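Local coordinates for protein importin subunit beta-1 (Saccharomyces cerevisiae, PDB 5OWU) that carries proteins into the nucleus by pairing with importin alpha, which recognises the classical nuclear localization signal of the cargo, at residues L569-Q573 with K608-I614. Residues are numbered along the deposited sequence.
Sequences LQELQ and KKDSAFI
Contacts between successive HEAT repeats need not be helix against helix: here the second helix of HEAT 13 (563-586) packs on the loop joining the two helices of HEAT 14. Residues 569-573 are regular helix; Lys608 leaves helix 595-607 and opens a type II beta turn to Ser611, with Asp610 at positive phi (60/33), before helix 615-629 begins. The CA atoms of Gln570 and Ile614, 6.6 Å apart, set the register. Ile614 (chi1 p, chi2 t) brings CG2 to 3.8 Å from Gln570 O and CD1 to 4.0 Å from Gln573 OE1, while also touching Leu605. Gln570 (chi1 m, chi2 148°) brings the end of its side chain to the loop, its CD 3.9 Å from Phe613 CB, and a water oxygen accepts a weak hydrogen bond from Gln570 NE2 (2.8 Å) and donates one to Asp610 OD2 (2.7 Å). Deeper in, Gln573 (chi1 m, chi2 t) places OE1 3.0 Å from Lys608 NZ, while NE2 of the same glutamine is hydrogen-bonded to Thr553 OG1 within HEAT 13. HEAT 13 thus stacks on HEAT 14 through a helix and a turn, in the side-by-side packing of helical hairpins that builds the importin beta solenoid.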
# COMPACT_ATOMS: atom_id res chain seq x y z
N LEU A 569 25.33 -9.92 9.06
CA LEU A 569 26.13 -10.45 7.96
C LEU A 569 25.26 -10.77 6.75
O LEU A 569 25.64 -10.47 5.61
CB LEU A 569 26.88 -11.70 8.44
CG LEU A 569 27.74 -12.40 7.38
CD1 LEU A 569 28.85 -11.49 6.89
CD2 LEU A 569 28.30 -13.70 7.95
N GLN A 570 24.10 -11.39 6.97
CA GLN A 570 23.23 -11.74 5.85
C GLN A 570 22.75 -10.49 5.11
O GLN A 570 22.76 -10.45 3.87
CB GLN A 570 22.04 -12.56 6.36
CG GLN A 570 22.37 -14.04 6.54
CD GLN A 570 21.61 -14.70 7.68
OE1 GLN A 570 20.71 -14.10 8.27
NE2 GLN A 570 21.97 -15.94 7.99
N GLU A 571 22.32 -9.46 5.85
CA GLU A 571 21.90 -8.21 5.21
C GLU A 571 23.05 -7.58 4.43
O GLU A 571 22.84 -7.06 3.32
CB GLU A 571 21.37 -7.24 6.26
CG GLU A 571 21.13 -5.79 5.77
CD GLU A 571 19.96 -5.68 4.80
OE1 GLU A 571 19.28 -6.69 4.56
OE2 GLU A 571 19.73 -4.56 4.28
N LEU A 572 24.27 -7.62 4.97
CA LEU A 572 25.42 -7.08 4.25
C LEU A 572 25.68 -7.84 2.96
O LEU A 572 25.95 -7.24 1.91
CB LEU A 572 26.66 -7.12 5.15
CG LEU A 572 27.99 -6.81 4.46
CD1 LEU A 572 27.96 -5.41 3.80
CD2 LEU A 572 29.13 -6.91 5.45
N GLN A 573 25.60 -9.17 3.00
CA GLN A 573 25.81 -9.94 1.78
C GLN A 573 24.72 -9.66 0.76
O GLN A 573 24.98 -9.62 -0.44
CB GLN A 573 25.88 -11.44 2.10
CG GLN A 573 27.09 -11.81 2.93
CD GLN A 573 27.21 -13.29 3.15
OE1 GLN A 573 26.26 -13.94 3.59
NE2 GLN A 573 28.36 -13.85 2.83
N LYS A 608 26.15 -22.93 1.44
CA LYS A 608 26.23 -22.54 2.83
C LYS A 608 25.03 -23.08 3.61
O LYS A 608 23.93 -23.22 3.08
CB LYS A 608 26.25 -21.02 2.96
CG LYS A 608 27.62 -20.44 3.20
CD LYS A 608 27.59 -18.92 3.25
CE LYS A 608 26.44 -18.37 4.11
NZ LYS A 608 26.48 -16.88 4.19
N LYS A 609 25.25 -23.35 4.90
CA LYS A 609 24.13 -23.54 5.80
C LYS A 609 23.37 -22.23 5.95
O LYS A 609 23.95 -21.14 5.93
CB LYS A 609 24.60 -24.04 7.17
CG LYS A 609 23.45 -24.23 8.15
CD LYS A 609 23.88 -24.86 9.47
CE LYS A 609 22.68 -25.00 10.40
NZ LYS A 609 21.62 -25.87 9.82
N ASP A 610 22.05 -22.34 6.11
CA ASP A 610 21.18 -21.16 6.14
C ASP A 610 21.28 -20.35 4.85
O ASP A 610 21.16 -19.12 4.86
CB ASP A 610 21.48 -20.27 7.36
CG ASP A 610 20.87 -20.80 8.64
OD1 ASP A 610 19.79 -21.43 8.57
OD2 ASP A 610 21.46 -20.58 9.72
N SER A 611 21.51 -21.03 3.73
CA SER A 611 21.51 -20.36 2.43
C SER A 611 20.15 -19.78 2.09
O SER A 611 20.06 -18.86 1.27
CB SER A 611 21.96 -21.32 1.33
OG SER A 611 21.29 -22.56 1.43
N ALA A 612 19.08 -20.27 2.72
CA ALA A 612 17.74 -19.79 2.43
C ALA A 612 17.60 -18.29 2.63
O ALA A 612 16.69 -17.68 2.06
CB ALA A 612 16.72 -20.53 3.29
N PHE A 613 18.48 -17.68 3.43
CA PHE A 613 18.34 -16.26 3.75
C PHE A 613 18.90 -15.35 2.66
O PHE A 613 18.42 -14.23 2.49
CB PHE A 613 19.00 -15.95 5.09
CG PHE A 613 18.43 -16.73 6.25
CD1 PHE A 613 18.96 -17.97 6.59
CD2 PHE A 613 17.37 -16.24 6.99
CE1 PHE A 613 18.44 -18.69 7.65
CE2 PHE A 613 16.85 -16.96 8.05
CZ PHE A 613 17.38 -18.18 8.38
N ILE A 614 19.91 -15.81 1.91
CA ILE A 614 20.50 -15.02 0.83
C ILE A 614 20.30 -15.64 -0.55
O ILE A 614 20.69 -15.02 -1.54
CB ILE A 614 22.00 -14.77 1.07
CG1 ILE A 614 22.75 -16.10 1.18
CG2 ILE A 614 22.21 -13.93 2.32
CD1 ILE A 614 24.22 -15.97 0.85
O HOH W 1 22.27 -18.02 9.80